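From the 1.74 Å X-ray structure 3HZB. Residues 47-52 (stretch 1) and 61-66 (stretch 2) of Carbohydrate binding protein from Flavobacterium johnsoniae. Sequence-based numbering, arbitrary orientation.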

# COMPACT_ATOMS: atom_id res chain seq x y z
N TYR B 47 3.68 9.13 1.12
CA TYR B 47 5.12 8.94 1.12
C TYR B 47 5.51 7.97 0.02
O TYR B 47 4.67 7.28 -0.53
CB TYR B 47 5.56 8.38 2.48
CG TYR B 47 5.19 9.29 3.61
CD1 TYR B 47 5.99 10.38 3.95
CD2 TYR B 47 3.99 9.11 4.31
CE1 TYR B 47 5.61 11.27 4.94
CE2 TYR B 47 3.60 10.00 5.31
CZ TYR B 47 4.42 11.07 5.62
OH TYR B 47 4.04 11.95 6.61
N GLN B 48 6.80 7.94 -0.30
CA GLN B 48 7.28 7.04 -1.34
C GLN B 48 8.74 6.70 -1.16
O GLN B 48 9.49 7.45 -0.54
CB GLN B 48 7.03 7.65 -2.72
CG GLN B 48 7.52 9.07 -2.86
CD GLN B 48 7.08 9.70 -4.17
OE1 GLN B 48 7.21 10.90 -4.38
NE2 GLN B 48 6.55 8.87 -5.07
N ALA B 49 9.14 5.56 -1.71
CA ALA B 49 10.52 5.12 -1.62
C ALA B 49 11.17 5.10 -3.00
O ALA B 49 10.61 4.59 -3.96
CB ALA B 49 10.59 3.73 -1.00
N ILE B 50 12.36 5.69 -3.08
CA ILE B 50 13.12 5.69 -4.32
C ILE B 50 14.18 4.62 -4.10
O ILE B 50 15.02 4.76 -3.20
CB ILE B 50 13.84 7.03 -4.58
CG1 ILE B 50 12.84 8.19 -4.54
CG2 ILE B 50 14.57 6.95 -5.90
CD1 ILE B 50 11.73 8.08 -5.57
N LEU B 51 14.15 3.57 -4.91
CA LEU B 51 15.12 2.49 -4.76
C LEU B 51 16.31 2.71 -5.69
O LEU B 51 16.16 3.24 -6.78
CB LEU B 51 14.48 1.14 -5.10
CG LEU B 51 13.13 0.81 -4.44
CD1 LEU B 51 12.70 -0.58 -4.88
CD2 LEU B 51 13.25 0.88 -2.93
N TYR B 52 17.49 2.29 -5.23
CA TYR B 52 18.71 2.42 -6.02
C TYR B 52 19.40 1.06 -6.12
O TYR B 52 19.45 0.31 -5.14
CB TYR B 52 19.66 3.43 -5.38
CG TYR B 52 19.11 4.84 -5.34
CD1 TYR B 52 19.39 5.75 -6.37
CD2 TYR B 52 18.31 5.27 -4.28
CE1 TYR B 52 18.87 7.05 -6.34
CE2 TYR B 52 17.78 6.56 -4.25
CZ TYR B 52 18.07 7.44 -5.28
OH TYR B 52 17.54 8.72 -5.25
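Stretch 2 61-66: STVINS

Neighbouring strands of an antiparallel sheet alternate between two kinds of residue pair, and this short segment of a carbohydrate binding protein illustrates the rule. Residues 47-52 are extended throughout. Stretch 2 enters as a strand already under way and remains one through Ile 64, after which Asn 65, with phi/psi of -111/14°, leaves the extended conformation. The two strands run in opposed directions, their N-to-C axes making an angle of 158° and approaching to 4.6 Å, as expected for adjacent members of a twisted sheet.

The register pairs Ala 49 with Ile 64, Ile 50 with Val 63, Leu 51 with Thr 62 and Tyr 52 with Ser 61. The first and third are hydrogen-bonded pairs, each closed by two backbone bonds. Ala 49 N donates to Ile 64 O at 3.1 Å, and Ile 64 N returns a bond to Ala 49 O at 2.9 Å, both nearly linear. Leu 51 N reaches Thr 62 O at 2.8 Å, whereas the reciprocal bond from Thr 62 N to Leu 51 O is longer, at 3.2 Å, and more bent, with an angle of 143° at the hydrogen. The other two pairs, Ile 50 with Val 63 and Tyr 52 with Ser 61, lack such bonds and draw closer: the CA atoms of Ile 50 and Val 63 are 4.6 Å apart, against 5.2 Å for the CA atoms of Ala 49 and Ile 64. Here CA-H groups approach carbonyl oxygens that also accept N-H bonds, with Ile 50 CA 3.4 Å from Thr 62 O, Val 63 CA 3.5 Å from Ala 49 O, and Ser 61 CA just 3.0 Å from Leu 51 O.

Alternation also sorts the side chains. Ala 49, Leu 51, Thr 62 and Ile 64 share one face of the sheet. Leu 51, in an m,t rotamer, packs diagonally against Ile 64, its CD1 lying 3.6 Å from Ile 64 CG1. Leu 51 CD1 also stands 3.8 Å from Thr 62 CG2, on its direct partner. Ala 49 meets its partner mainly through the backbone: its CB comes no nearer stretch 2 than 4.2 Å, at Ile 64 O.

The other face carries Ile 50, Tyr 52, Ser 61 and Val 63. Ile 50 bends its end toward stretch 2, bringing CD1 to 3.4 Å from Val 63 CG2, a tight apolar contact across a non-hydrogen-bonded pair. Beyond it, Ser 61 OG meets the Tyr 52 ring obliquely, 3.0 Å from Tyr 52 CD1. Near the other end, the side chain of Gln 48 extends over Val 63, and altogether the two stretches bury 464 Å² between them.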

# COMPACT_ATOMS: atom_id res chain seq x y z
N SER B 61 17.36 3.54 -10.75
CA SER B 61 16.40 3.84 -9.69
C SER B 61 14.98 3.54 -10.14
O SER B 61 14.72 3.36 -11.33
CB SER B 61 16.47 5.32 -9.28
OG SER B 61 17.78 5.70 -8.89
N THR B 62 14.08 3.46 -9.18
CA THR B 62 12.67 3.23 -9.46
C THR B 62 11.90 3.75 -8.26
O THR B 62 12.45 3.86 -7.16
CB THR B 62 12.35 1.73 -9.67
OG1 THR B 62 11.02 1.59 -10.20
CG2 THR B 62 12.44 0.96 -8.35
N VAL B 63 10.64 4.10 -8.47
CA VAL B 63 9.82 4.63 -7.39
C VAL B 63 8.76 3.63 -6.96
O VAL B 63 8.08 3.04 -7.80
CB VAL B 63 9.10 5.93 -7.81
CG1 VAL B 63 8.30 6.49 -6.64
CG2 VAL B 63 10.11 6.95 -8.29
N ILE B 64 8.63 3.44 -5.66
CA ILE B 64 7.61 2.55 -5.12
C ILE B 64 6.69 3.50 -4.36
O ILE B 64 7.04 3.96 -3.27
CB ILE B 64 8.20 1.50 -4.15
CG1 ILE B 64 9.39 0.79 -4.80
CG2 ILE B 64 7.12 0.50 -3.75
CD1 ILE B 64 9.06 0.05 -6.09
N ASN B 65 5.54 3.81 -4.94
CA ASN B 65 4.60 4.73 -4.30
C ASN B 65 3.31 4.09 -3.79
O ASN B 65 2.35 4.78 -3.47
CB ASN B 65 4.27 5.88 -5.25
CG ASN B 65 3.97 5.40 -6.65
OD1 ASN B 65 3.26 4.42 -6.84
ND2 ASN B 65 4.51 6.10 -7.65
N SER B 66 3.32 2.76 -3.72
CA SER B 66 2.18 1.99 -3.23
C SER B 66 2.73 0.61 -2.87
O SER B 66 3.76 0.21 -3.42
CB SER B 66 1.08 1.87 -4.30
OG SER B 66 1.55 1.19 -5.45